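Side-chain contacts in putative Nitroreductase (Anabaena variabilis ATCC 29413, PDB 3EO7), which binds flavin mononucleotide and probably acts as an oxidoreductase of the nitroreductase family, its single chain carrying two nitroreductase-family regions: residues Y19-I24 with L418-L423; E110-S115 with D220-D225; Q145-A150 with A163-A168; I196-A201 with Q366-S371; T278-S283 with Y453-M458. All coordinates share one frame; numbering follows the deposited sequence.

Contact 1: Y19-I24 with L418-L423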
# COMPACT_ATOMS: atom_id res chain seq x y z
N TYR A 19 -11.58 -7.43 15.24
CA TYR A 19 -12.12 -6.82 16.45
C TYR A 19 -13.55 -7.32 16.55
O TYR A 19 -14.24 -7.44 15.52
CB TYR A 19 -12.14 -5.31 16.40
CG TYR A 19 -10.78 -4.69 16.49
CD1 TYR A 19 -10.17 -4.46 17.73
CD2 TYR A 19 -10.11 -4.31 15.34
CE1 TYR A 19 -8.90 -3.85 17.79
CE2 TYR A 19 -8.86 -3.72 15.41
CZ TYR A 19 -8.28 -3.49 16.62
OH TYR A 19 -7.02 -2.91 16.59
N ASP A 20 -13.96 -7.64 17.77
CA ASP A 20 -15.27 -8.15 18.10
C ASP A 20 -15.91 -7.20 19.13
O ASP A 20 -15.32 -6.91 20.17
CB ASP A 20 -15.08 -9.53 18.70
CG ASP A 20 -16.35 -10.15 19.26
OD1 ASP A 20 -17.45 -9.56 19.21
OD2 ASP A 20 -16.21 -11.29 19.75
N PRO A 21 -17.12 -6.70 18.83
CA PRO A 21 -17.70 -5.78 19.79
C PRO A 21 -17.86 -6.42 21.17
O PRO A 21 -17.80 -5.72 22.15
CB PRO A 21 -19.08 -5.46 19.20
CG PRO A 21 -19.02 -5.87 17.78
CD PRO A 21 -18.00 -6.93 17.67
N GLU A 22 -18.03 -7.73 21.23
CA GLU A 22 -18.21 -8.39 22.53
C GLU A 22 -16.95 -8.43 23.38
O GLU A 22 -17.02 -8.52 24.61
CB GLU A 22 -18.76 -9.80 22.31
CG GLU A 22 -20.22 -9.81 21.79
N THR A 23 -15.79 -8.29 22.75
CA THR A 23 -14.52 -8.40 23.48
C THR A 23 -13.60 -7.20 23.40
O THR A 23 -12.58 -7.17 24.09
CB THR A 23 -13.74 -9.60 22.95
OG1 THR A 23 -13.40 -9.38 21.59
CG2 THR A 23 -14.58 -10.86 23.03
N ILE A 24 -13.94 -6.20 22.60
CA ILE A 24 -13.02 -5.08 22.42
C ILE A 24 -12.71 -4.34 23.74
O ILE A 24 -11.58 -3.91 23.96
CB ILE A 24 -13.50 -4.13 21.31
CG1 ILE A 24 -12.36 -3.19 20.91
CG2 ILE A 24 -14.79 -3.43 21.71
CD1 ILE A 24 -12.62 -2.40 19.66
N LEU A 418 -21.83 2.96 10.40
CA LEU A 418 -20.43 3.15 10.00
C LEU A 418 -19.62 3.72 11.16
O LEU A 418 -18.47 3.38 11.38
CB LEU A 418 -20.36 4.04 8.77
CG LEU A 418 -20.85 3.43 7.44
CD1 LEU A 418 -21.12 4.56 6.45
CD2 LEU A 418 -19.84 2.36 6.92
N HIS A 419 -20.26 4.58 11.94
CA HIS A 419 -19.65 5.14 13.13
C HIS A 419 -19.21 3.99 14.04
O HIS A 419 -18.05 3.95 14.48
CB HIS A 419 -20.69 6.05 13.79
CG HIS A 419 -20.18 6.84 14.94
ND1 HIS A 419 -21.03 7.49 15.81
CD2 HIS A 419 -18.92 7.11 15.36
CE1 HIS A 419 -20.31 8.12 16.73
NE2 HIS A 419 -19.03 7.90 16.48
N PHE A 420 -20.11 3.05 14.30
CA PHE A 420 -19.83 1.87 15.11
C PHE A 420 -18.79 0.96 14.47
O PHE A 420 -17.80 0.59 15.11
CB PHE A 420 -21.13 1.10 15.35
CG PHE A 420 -20.95 -0.26 16.01
CD1 PHE A 420 -20.74 -0.38 17.36
CD2 PHE A 420 -21.08 -1.42 15.25
CE1 PHE A 420 -20.61 -1.63 17.94
CE2 PHE A 420 -20.97 -2.66 15.82
CZ PHE A 420 -20.73 -2.76 17.16
N LEU A 421 -19.01 0.63 13.20
CA LEU A 421 -18.13 -0.28 12.49
C LEU A 421 -16.66 0.17 12.47
O LEU A 421 -15.76 -0.67 12.53
CB LEU A 421 -18.61 -0.56 11.05
CG LEU A 421 -19.94 -1.33 10.93
CD1 LEU A 421 -20.39 -1.32 9.48
CD2 LEU A 421 -19.85 -2.76 11.50
N CYS A 422 -16.43 1.48 12.37
CA CYS A 422 -15.08 2.05 12.34
C CYS A 422 -14.54 2.27 13.77
O CYS A 422 -13.80 3.23 14.03
CB CYS A 422 -15.09 3.37 11.58
SG CYS A 422 -15.44 3.16 9.82
N LEU A 423 -14.90 1.38 14.67
CA LEU A 423 -14.49 1.44 16.09
C LEU A 423 -14.85 2.75 16.76
O LEU A 423 -14.09 3.29 17.56
CB LEU A 423 -12.99 1.08 16.24
CG LEU A 423 -12.56 -0.27 15.65
CD1 LEU A 423 -11.10 -0.60 16.02
CD2 LEU A 423 -13.50 -1.43 16.10
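Leu423 meets the ring of Tyr19 almost head-on. Its CD1 methyl sits over the centre of one face, 3.9 Å from the centroid of the Tyr19 ring and only 11° off the ring normal, a CH-pi contact. The two side chains cross at about a right angle. In Tyr19, chi1 -72° carries the ring toward Leu423, and chi2 -84° turns its face to the methyl. The other branch of Leu423 serves a second partner: CD2 lies 3.8 Å from CD1 of Ile24. Pro21 and Phe420 also cross at about a right angle. Here CG of Pro21 touches CZ, the far end of the Phe420 ring, at 3.6 Å. The loop 19-24 is shaped by an Asx turn, in which Asp20 OD1 accepts from Glu22 N at 2.8 Å. Phe485 packs against Tyr19, Pro21, Ile24, Phe420 and Leu423, and Arg180 makes a cation-pi contact with Tyr19. With an alanine here instead of Tyr19, CD1 of Leu423 would probably lose the ring it packs on, and Arg180 its cation-pi partner. With no hydrogen bond across it, this surface contact of an N-terminal loop with the end of helix 415-421 and the residues just after it rests on apolar shape and one aromatic face.

Contact 2: E110-S115 with D220-D225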
# COMPACT_ATOMS: atom_id res chain seq x y z
N GLU A 110 10.66 0.21 5.46
CA GLU A 110 12.00 0.73 5.21
C GLU A 110 12.27 0.56 3.73
O GLU A 110 11.91 -0.48 3.15
CB GLU A 110 13.11 -0.02 6.00
CG GLU A 110 13.27 0.49 7.38
CD GLU A 110 13.85 1.88 7.43
OE1 GLU A 110 14.87 2.19 6.73
OE2 GLU A 110 13.33 2.67 8.23
N VAL A 111 12.89 1.58 3.14
CA VAL A 111 13.22 1.59 1.74
C VAL A 111 14.71 1.41 1.54
O VAL A 111 15.52 2.17 2.10
CB VAL A 111 12.74 2.90 1.08
CG1 VAL A 111 13.28 3.03 -0.39
CG2 VAL A 111 11.18 3.00 1.13
N TYR A 112 15.05 0.42 0.71
CA TYR A 112 16.41 0.18 0.32
C TYR A 112 16.55 0.35 -1.19
O TYR A 112 15.61 0.12 -1.92
CB TYR A 112 16.83 -1.24 0.66
CG TYR A 112 16.84 -1.51 2.13
CD1 TYR A 112 15.68 -1.87 2.80
CD2 TYR A 112 18.00 -1.38 2.86
CE1 TYR A 112 15.66 -2.07 4.17
CE2 TYR A 112 18.02 -1.59 4.24
CZ TYR A 112 16.86 -1.95 4.88
OH TYR A 112 16.90 -2.16 6.24
N VAL A 113 17.74 0.74 -1.62
CA VAL A 113 18.07 0.74 -3.04
C VAL A 113 19.23 -0.23 -3.23
O VAL A 113 20.25 -0.19 -2.50
CB VAL A 113 18.48 2.13 -3.56
CG1 VAL A 113 18.99 2.05 -5.00
CG2 VAL A 113 17.32 3.13 -3.47
N VAL A 114 19.07 -1.10 -4.22
CA VAL A 114 20.10 -2.08 -4.60
C VAL A 114 20.65 -1.65 -5.95
O VAL A 114 19.89 -1.42 -6.88
CB VAL A 114 19.57 -3.52 -4.66
CG1 VAL A 114 20.69 -4.49 -5.10
CG2 VAL A 114 19.03 -3.93 -3.31
N SER A 115 21.97 -1.50 -6.03
CA SER A 115 22.61 -1.09 -7.29
C SER A 115 23.37 -2.23 -7.95
O SER A 115 24.20 -2.90 -7.33
CB SER A 115 23.56 0.06 -7.05
OG SER A 115 24.26 0.40 -8.26
N ASP A 220 18.83 -12.15 3.74
CA ASP A 220 20.27 -12.35 3.88
C ASP A 220 21.06 -11.31 3.06
O ASP A 220 22.08 -10.77 3.54
CB ASP A 220 20.66 -13.77 3.41
CG ASP A 220 20.28 -14.88 4.41
OD1 ASP A 220 19.80 -14.59 5.54
OD2 ASP A 220 20.47 -16.07 4.05
N LEU A 221 20.60 -11.08 1.83
CA LEU A 221 21.24 -10.15 0.87
C LEU A 221 21.32 -8.74 1.44
O LEU A 221 22.35 -8.08 1.35
CB LEU A 221 20.47 -10.20 -0.48
CG LEU A 221 20.81 -9.15 -1.56
CD1 LEU A 221 20.59 -9.70 -2.98
CD2 LEU A 221 20.06 -7.91 -1.41
N LEU A 222 20.25 -8.31 2.10
CA LEU A 222 20.19 -7.00 2.77
C LEU A 222 20.93 -6.91 4.10
O LEU A 222 21.15 -5.80 4.60
CB LEU A 222 18.75 -6.61 3.02
CG LEU A 222 17.94 -6.29 1.77
CD1 LEU A 222 16.46 -6.07 2.18
CD2 LEU A 222 18.55 -5.08 1.05
N TYR A 223 21.27 -8.07 4.65
CA TYR A 223 21.96 -8.23 5.93
C TYR A 223 21.13 -7.71 7.11
O TYR A 223 21.65 -7.07 8.03
CB TYR A 223 23.36 -7.60 5.91
CG TYR A 223 24.28 -8.22 6.94
CD1 TYR A 223 24.69 -9.54 6.82
CD2 TYR A 223 24.72 -7.49 8.04
CE1 TYR A 223 25.52 -10.12 7.77
CE2 TYR A 223 25.55 -8.06 8.99
CZ TYR A 223 25.94 -9.38 8.85
OH TYR A 223 26.76 -9.94 9.79
N ILE A 224 19.85 -8.07 7.10
CA ILE A 224 18.92 -7.67 8.13
C ILE A 224 18.55 -8.89 9.00
O ILE A 224 18.64 -10.05 8.56
CB ILE A 224 17.65 -7.00 7.54
CG1 ILE A 224 16.87 -7.95 6.62
CG2 ILE A 224 18.06 -5.69 6.87
CD1 ILE A 224 15.58 -7.40 6.11
N ASP A 225 18.14 -8.62 10.23
CA ASP A 225 17.75 -9.67 11.16
C ASP A 225 16.32 -10.07 10.82
O ASP A 225 15.39 -9.30 11.08
CB ASP A 225 17.83 -9.11 12.59
CG ASP A 225 17.38 -10.07 13.63
OD1 ASP A 225 16.80 -11.11 13.31
OD2 ASP A 225 17.57 -9.76 14.84
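Tyr112 is met by two aliphatic side chains, Leu222 and Ile224. Both contacts are apolar. CD1 of Leu222 lies over one face of the Tyr112 ring, and its CD2 comes within 4.1 Å of CG of Tyr112. Ile224 reaches the far end of the same side chain, with CG2 3.8 Å from Tyr112 OH. A chi1 of 62° leaves this CG2 branch anti to the carbonyl carbon of Ile224, where it meets the phenol oxygen.

Polar bonds lie within the helix end or lead outside the pair. Helix 215-222 closes in a Schellman motif, with Tyr223 at positive phi and its N bonded to Asp220 O at 3.0 Å. This reversal sends the chain from Leu222 round to Ile224, and both face the strand. Tyr138 OH bonds to Leu222 O.

The contact packs the end of helix 215-222 on strand 109-115, in the antiparallel sheet of the first nitroreductase-family region. Tyr112 thus has a divided role: its ring belongs to the apolar layer between helix and sheet, while its hydroxyl is hydrogen-bonded to Glu229 and Lys41, which are probably charged and would polarise it.

Contact 3: Q145-A150 with A163-A168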
# COMPACT_ATOMS: atom_id res chain seq x y z
N GLN A 145 23.50 -10.57 -8.92
CA GLN A 145 23.22 -11.97 -9.20
C GLN A 145 22.50 -12.65 -8.03
O GLN A 145 21.57 -13.45 -8.26
CB GLN A 145 24.47 -12.73 -9.61
CG GLN A 145 24.12 -14.16 -10.00
CD GLN A 145 25.27 -14.88 -10.62
OE1 GLN A 145 26.04 -14.30 -11.39
NE2 GLN A 145 25.38 -16.16 -10.31
N SER A 146 22.90 -12.34 -6.80
CA SER A 146 22.23 -12.90 -5.62
C SER A 146 20.75 -12.47 -5.58
O SER A 146 19.87 -13.24 -5.19
CB SER A 146 22.94 -12.53 -4.30
OG SER A 146 22.96 -11.14 -4.05
N LEU A 147 20.48 -11.23 -5.98
CA LEU A 147 19.12 -10.73 -6.03
C LEU A 147 18.35 -11.46 -7.13
O LEU A 147 17.20 -11.84 -6.94
CB LEU A 147 19.08 -9.20 -6.23
CG LEU A 147 17.65 -8.61 -6.20
CD1 LEU A 147 16.85 -8.96 -4.90
CD2 LEU A 147 17.78 -7.09 -6.39
N GLN A 148 18.99 -11.65 -8.28
CA GLN A 148 18.38 -12.40 -9.35
C GLN A 148 18.02 -13.82 -8.90
O GLN A 148 16.91 -14.24 -9.08
CB GLN A 148 19.29 -12.43 -10.57
CG GLN A 148 19.40 -11.09 -11.30
CD GLN A 148 20.34 -11.15 -12.46
OE1 GLN A 148 21.58 -11.30 -12.29
NE2 GLN A 148 19.77 -11.03 -13.68
N GLU A 149 18.95 -14.53 -8.27
CA GLU A 149 18.67 -15.91 -7.81
C GLU A 149 17.49 -15.93 -6.81
O GLU A 149 16.57 -16.77 -6.88
CB GLU A 149 19.94 -16.51 -7.20
CG GLU A 149 21.03 -16.77 -8.23
CD GLU A 149 22.41 -17.00 -7.63
OE1 GLU A 149 22.65 -16.64 -6.46
OE2 GLU A 149 23.29 -17.50 -8.37
N ALA A 150 17.49 -14.95 -5.90
CA ALA A 150 16.46 -14.84 -4.88
C ALA A 150 15.10 -14.55 -5.48
O ALA A 150 14.08 -14.91 -4.91
CB ALA A 150 16.83 -13.76 -3.85
N ALA A 163 17.17 -1.36 -8.06
CA ALA A 163 15.91 -1.85 -7.52
C ALA A 163 15.69 -1.26 -6.15
O ALA A 163 16.64 -1.00 -5.39
CB ALA A 163 15.92 -3.40 -7.40
N ILE A 164 14.43 -1.04 -5.85
CA ILE A 164 14.04 -0.72 -4.49
C ILE A 164 13.63 -2.05 -3.86
O ILE A 164 13.02 -2.90 -4.51
CB ILE A 164 12.84 0.27 -4.46
CG1 ILE A 164 13.37 1.68 -4.68
CG2 ILE A 164 12.11 0.24 -3.10
CD1 ILE A 164 12.24 2.78 -4.87
N ILE A 165 13.95 -2.23 -2.59
CA ILE A 165 13.38 -3.31 -1.82
C ILE A 165 12.72 -2.64 -0.63
O ILE A 165 13.34 -1.79 0.04
CB ILE A 165 14.40 -4.38 -1.38
CG1 ILE A 165 15.10 -4.98 -2.62
CG2 ILE A 165 13.68 -5.45 -0.51
CD1 ILE A 165 16.18 -6.05 -2.27
N VAL A 166 11.48 -3.04 -0.36
CA VAL A 166 10.73 -2.52 0.78
C VAL A 166 10.64 -3.63 1.80
O VAL A 166 10.18 -4.74 1.49
CB VAL A 166 9.32 -2.03 0.46
CG1 VAL A 166 8.64 -1.43 1.73
CG2 VAL A 166 9.36 -1.00 -0.63
N THR A 167 11.11 -3.33 3.01
CA THR A 167 10.99 -4.26 4.10
C THR A 167 10.06 -3.66 5.17
O THR A 167 9.69 -2.47 5.10
CB THR A 167 12.34 -4.46 4.80
OG1 THR A 167 12.73 -3.24 5.47
CG2 THR A 167 13.44 -4.96 3.84
N ALA A 168 9.71 -4.51 6.14
CA ALA A 168 8.90 -4.12 7.31
C ALA A 168 9.71 -4.41 8.57
O ALA A 168 10.24 -5.53 8.71
CB ALA A 168 7.53 -4.89 7.36
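Helix 144-150 packs on one face of the antiparallel sheet of the first nitroreductase-family region, and Leu147 makes its contact with strand 162-169. The two methyls of Leu147 divide the work. CD1 meets CD1 of Ile165 at 4.0 Å, and CD2 lies 4.3 Å from CB of Ala163. The Leu147 side chain leaves the helix with CG anti to the backbone N (chi1 -177°), which sends both methyls toward the strand. Ile165 has CG1 anti to its carbonyl carbon and an extended chain beyond (chi2 179°), and its CD1 comes forward to the leucine. The two side chains run alongside each other, pointing opposite ways.

Ala163 and Ile165 are two apart on the strand, hence on the same face of the sheet. Neighbouring strands continue this helix-on-sheet layer: Val114 of strand 109-115 touches both Leu147 and Ile165, and Val234 of strand 229-239 does the same. Leu221 of helix 215-222 also packs on Leu147. All three residues of the contact are buried, and no hydrogen bond crosses between the segments.

The outer side of the helix is polar. Gln145 NE2 donates to Glu149 OE2 at 3.2 Å, one turn on, in a nearly straight bond (178°). The acceptor lies in the amide plane of Gln145, but the donor comes from above the carboxylate plane of Glu149.

Contact 4: I196-A201 with Q366-S371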
# COMPACT_ATOMS: atom_id res chain seq x y z
N ILE A 196 5.40 4.89 -4.93
CA ILE A 196 6.52 4.51 -5.79
C ILE A 196 6.11 4.50 -7.26
O ILE A 196 6.83 5.05 -8.11
CB ILE A 196 7.16 3.20 -5.35
CG1 ILE A 196 7.85 3.39 -4.00
CG2 ILE A 196 8.21 2.64 -6.40
CD1 ILE A 196 8.32 2.07 -3.40
N GLU A 197 4.98 3.89 -7.60
CA GLU A 197 4.59 3.91 -9.01
C GLU A 197 4.31 5.32 -9.53
O GLU A 197 4.67 5.65 -10.66
CB GLU A 197 3.43 2.98 -9.36
CG GLU A 197 2.22 3.18 -8.58
CD GLU A 197 0.96 3.39 -9.46
OE1 GLU A 197 0.96 4.04 -10.51
OE2 GLU A 197 -0.09 3.02 -8.99
N LEU A 198 3.68 6.17 -8.71
CA LEU A 198 3.37 7.54 -9.15
C LEU A 198 4.62 8.43 -9.24
O LEU A 198 4.81 9.17 -10.20
CB LEU A 198 2.28 8.15 -8.28
CG LEU A 198 0.94 7.42 -8.44
CD1 LEU A 198 -0.10 7.88 -7.34
CD2 LEU A 198 0.38 7.62 -9.90
N SER A 199 5.47 8.32 -8.22
CA SER A 199 6.75 9.02 -8.15
C SER A 199 7.65 8.61 -9.33
O SER A 199 8.37 9.42 -9.89
CB SER A 199 7.45 8.65 -6.83
OG SER A 199 8.57 9.48 -6.61
N ALA A 200 7.61 7.32 -9.66
CA ALA A 200 8.36 6.78 -10.79
C ALA A 200 7.85 7.41 -12.08
O ALA A 200 8.66 7.89 -12.88
CB ALA A 200 8.23 5.27 -10.82
N ALA A 201 6.53 7.46 -12.27
CA ALA A 201 5.98 8.08 -13.48
C ALA A 201 6.52 9.50 -13.66
O ALA A 201 6.92 9.90 -14.77
CB ALA A 201 4.44 8.08 -13.47
N GLN A 366 -1.40 11.69 -19.71
CA GLN A 366 -0.75 12.53 -18.70
C GLN A 366 0.56 11.88 -18.20
O GLN A 366 1.10 12.27 -17.16
CB GLN A 366 -1.69 12.82 -17.54
CG GLN A 366 -2.95 13.54 -17.94
CD GLN A 366 -3.74 13.96 -16.73
OE1 GLN A 366 -3.29 14.82 -15.97
NE2 GLN A 366 -4.93 13.35 -16.52
N SER A 367 1.03 10.88 -18.94
CA SER A 367 2.30 10.19 -18.65
C SER A 367 2.26 9.27 -17.42
O SER A 367 3.29 9.00 -16.79
CB SER A 367 3.45 11.20 -18.53
OG SER A 367 3.56 11.93 -19.73
N LEU A 368 1.07 8.79 -17.08
CA LEU A 368 0.92 7.80 -16.01
C LEU A 368 0.79 6.43 -16.68
O LEU A 368 0.40 6.32 -17.85
CB LEU A 368 -0.26 8.11 -15.10
CG LEU A 368 -0.10 9.42 -14.33
CD1 LEU A 368 -1.38 9.75 -13.55
CD2 LEU A 368 1.15 9.39 -13.41
N ASP A 369 1.10 5.39 -15.93
CA ASP A 369 1.04 4.03 -16.46
C ASP A 369 -0.41 3.60 -16.66
O ASP A 369 -1.26 3.75 -15.76
CB ASP A 369 1.73 3.07 -15.49
CG ASP A 369 2.03 1.73 -16.09
OD1 ASP A 369 1.35 1.34 -17.08
OD2 ASP A 369 2.99 1.08 -15.60
N ASN A 370 -0.70 3.03 -17.82
CA ASN A 370 -2.05 2.52 -18.09
C ASN A 370 -2.36 1.26 -17.28
O ASN A 370 -3.54 0.90 -17.10
CB ASN A 370 -2.26 2.23 -19.57
CG ASN A 370 -1.38 1.12 -20.07
OD1 ASN A 370 -0.16 1.21 -20.00
ND2 ASN A 370 -1.99 0.06 -20.56
N SER A 371 -1.31 0.58 -16.82
CA SER A 371 -1.52 -0.65 -16.03
C SER A 371 -0.37 -0.87 -15.04
O SER A 371 0.52 -1.69 -15.24
CB SER A 371 -1.70 -1.84 -16.96
OG SER A 371 -2.13 -2.95 -16.18
O HOH W 1 1.77 5.38 -12.97
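A single water joins Glu197 to the backbone of Asp369 and carries the polar link between the two segments. It donates to Glu197 OE1 at 2.9 Å and accepts from Asp369 N at 3.0 Å. The two acids probably carry like charges, with Glu197 OE1 and Asp369 OD2 6.2 Å apart. Each has a cationic partner elsewhere: Glu197 OE2 forms a salt bridge with Arg466 and a hydrogen bond with His462, and Asp369 OD2 forms a salt bridge with Arg206.

The direct contact is apolar. With CG anti to the carbonyl carbon (chi1 -65°), Leu368 extends one methyl, CD2, to helix 181-202. It lies 3.5 Å from CB of Ala201 and 4.0 Å from CD2 of Leu198. This joins a helix of the first nitroreductase-family region to a loop of the second, the loop that follows helix 347-358. The small side chain of Ala201 is consistent with a close approach of the backbones: its CA is 5.7 Å from CA of Leu368, and its CB also touches Ser367 O at 3.6 Å. Leu198 also packs on Leu469 and Arg466 of helix 452-473.

The loop turns at Asp369 itself. OD1 accepts from Ser371 N at 2.8 Å, an Asx turn, with the donor above the carboxylate plane.

Contact 5: T278-S283 with Y453-M458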
# COMPACT_ATOMS: atom_id res chain seq x y z
N THR A 278 4.87 -17.76 5.76
CA THR A 278 4.36 -17.32 4.47
C THR A 278 5.52 -17.12 3.51
O THR A 278 5.40 -16.47 2.47
CB THR A 278 3.52 -16.04 4.55
OG1 THR A 278 4.19 -15.03 5.32
CG2 THR A 278 2.13 -16.34 5.16
N GLN A 279 6.66 -17.69 3.83
CA GLN A 279 7.78 -17.54 2.95
C GLN A 279 7.72 -18.44 1.72
O GLN A 279 6.93 -19.40 1.62
CB GLN A 279 9.13 -17.68 3.72
CG GLN A 279 9.31 -18.91 4.45
CD GLN A 279 10.62 -18.94 5.27
OE1 GLN A 279 11.72 -18.85 4.71
NE2 GLN A 279 10.48 -19.14 6.60
N ILE A 280 8.53 -18.06 0.75
CA ILE A 280 8.77 -18.86 -0.42
C ILE A 280 10.19 -19.38 -0.32
O ILE A 280 11.12 -18.67 0.10
CB ILE A 280 8.59 -18.06 -1.69
CG1 ILE A 280 7.09 -17.86 -1.94
CG2 ILE A 280 9.22 -18.76 -2.89
CD1 ILE A 280 6.76 -16.93 -3.09
N SER A 281 10.37 -20.63 -0.73
CA SER A 281 11.70 -21.27 -0.72
C SER A 281 12.15 -21.68 -2.12
O SER A 281 11.35 -21.69 -3.06
CB SER A 281 11.60 -22.50 0.16
OG SER A 281 11.20 -22.08 1.44
N ALA A 282 13.44 -22.00 -2.25
CA ALA A 282 13.99 -22.44 -3.54
C ALA A 282 13.17 -23.62 -4.05
O ALA A 282 12.63 -24.41 -3.26
CB ALA A 282 15.46 -22.81 -3.41
N SER A 283 13.06 -23.71 -5.37
CA SER A 283 12.30 -24.77 -6.00
C SER A 283 13.09 -26.09 -6.00
O SER A 283 14.30 -26.09 -6.24
CB SER A 283 11.87 -24.35 -7.41
OG SER A 283 12.92 -23.64 -8.07
N TYR A 453 -2.03 -13.32 1.80
CA TYR A 453 -2.44 -12.34 2.79
C TYR A 453 -1.64 -11.06 2.65
O TYR A 453 -2.20 -9.95 2.76
CB TYR A 453 -2.29 -12.92 4.20
CG TYR A 453 -3.15 -12.22 5.23
CD1 TYR A 453 -4.46 -12.60 5.43
CD2 TYR A 453 -2.63 -11.20 6.00
CE1 TYR A 453 -5.27 -11.98 6.39
CE2 TYR A 453 -3.40 -10.60 6.98
CZ TYR A 453 -4.74 -10.98 7.15
OH TYR A 453 -5.48 -10.37 8.11
N ARG A 454 -0.32 -11.19 2.44
CA ARG A 454 0.53 -10.03 2.20
C ARG A 454 0.07 -9.26 0.95
O ARG A 454 -0.07 -8.06 0.96
CB ARG A 454 1.97 -10.46 1.92
CG ARG A 454 2.63 -11.25 2.98
CD ARG A 454 4.10 -11.44 2.55
NE ARG A 454 4.77 -12.41 3.38
CZ ARG A 454 6.05 -12.76 3.23
NH1 ARG A 454 6.80 -12.21 2.28
NH2 ARG A 454 6.57 -13.66 4.05
N TYR A 455 -0.16 -10.02 -0.11
CA TYR A 455 -0.50 -9.46 -1.42
C TYR A 455 -1.79 -8.68 -1.36
O TYR A 455 -1.90 -7.59 -1.92
CB TYR A 455 -0.63 -10.54 -2.47
CG TYR A 455 0.60 -11.42 -2.73
CD1 TYR A 455 1.90 -10.94 -2.54
CD2 TYR A 455 0.45 -12.69 -3.29
CE1 TYR A 455 2.97 -11.72 -2.84
CE2 TYR A 455 1.55 -13.50 -3.59
CZ TYR A 455 2.83 -13.00 -3.36
OH TYR A 455 3.95 -13.75 -3.67
N LEU A 456 -2.78 -9.23 -0.68
CA LEU A 456 -4.09 -8.59 -0.58
C LEU A 456 -4.00 -7.22 0.10
O LEU A 456 -4.60 -6.23 -0.37
CB LEU A 456 -5.07 -9.47 0.22
CG LEU A 456 -5.50 -10.79 -0.39
CD1 LEU A 456 -6.30 -11.68 0.58
CD2 LEU A 456 -6.27 -10.52 -1.72
N HIS A 457 -3.30 -7.19 1.23
CA HIS A 457 -3.22 -5.98 2.04
C HIS A 457 -2.35 -4.94 1.33
O HIS A 457 -2.71 -3.77 1.31
CB HIS A 457 -2.73 -6.33 3.46
CG HIS A 457 -3.80 -6.93 4.31
ND1 HIS A 457 -4.16 -8.27 4.23
CD2 HIS A 457 -4.62 -6.38 5.24
CE1 HIS A 457 -5.13 -8.51 5.08
NE2 HIS A 457 -5.45 -7.38 5.69
N MSE A 458 -1.26 -5.38 0.69
CA MSE A 458 -0.45 -4.43 -0.07
C MSE A 458 -1.26 -3.85 -1.25
O MSE A 458 -1.22 -2.65 -1.51
CB MSE A 458 0.86 -5.04 -0.54
CG MSE A 458 1.85 -5.17 0.62
SE MSE A 458 3.61 -5.76 0.04
CE MSE A 458 3.26 -7.61 -0.31
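Arg454 and Thr278 join helix 452-473, in the second nitroreductase-family region, to the loop that follows helix 270-276. The contact is buried, and its core is a guanidinium group shared between a threonine hydroxyl and an acid.

Tyr453 begins the helical segment, and its ring leads away from the loop. Arg454 comes next and points to the loop. CG is anti to the carbonyl carbon (chi1 -59°), and the chain then runs extended to NE, which carries the guanidinium out to Thr278. NH2 donates to Thr278 OG1 at 3.0 Å, with the oxygen 16° out of the guanidinium plane. A weak bond from NE reaches the same oxygen at 3.3 Å. Thr278 OG1 is also hydrogen-bonded to Phe274 O, while Thr278 O lies over one face of the guanidinium and bonds instead to Arg451. On the other terminal nitrogen, NH1 forms a salt bridge with Asp215, whose OD1 also accepts from Ile280 N. A leucine in place of Arg454 would probably cost Asp215 its salt bridge with this arginine and Thr278 OG1 the NH2 bond and the weak NE bond.

Tyr455 follows, and its hydroxyl lies 4.3 Å from CD1 of Ile280; that hydroxyl is hydrogen-bonded to Leu254 O. One turn after Tyr453, His457 folds back along the helix. Its ND1 donates to Tyr453 O at 3.0 Å, the oxygen lying in the imidazole plane, and its CE1 stands 3.2 Å above the plane of the Tyr453 ring.

How the contacts relate
Contacts 2, 3 and 5 are buried, contact 4 is partly so, and contact 1 lies at the surface. Contacts 2 and 3 share one sheet. Their strands 109-115 and 162-169 are neighbours, joined by Val114 N to Ala163 O at 2.7 Å, and their helices meet through Leu221 and Leu147. Contact 4 touches contact 3 where Ile196 packs on Ile164 and Val166. Contacts 1, 2 and 3 have no hydrogen bond across them: contacts 2 and 3 are apolar helix-on-sheet layers, and contact 1 is an apolar patch at the surface. Polar links appear where a loop meets a helix in contacts 4 and 5, through a bridging water in contact 4 and direct arginine bonds in contact 5.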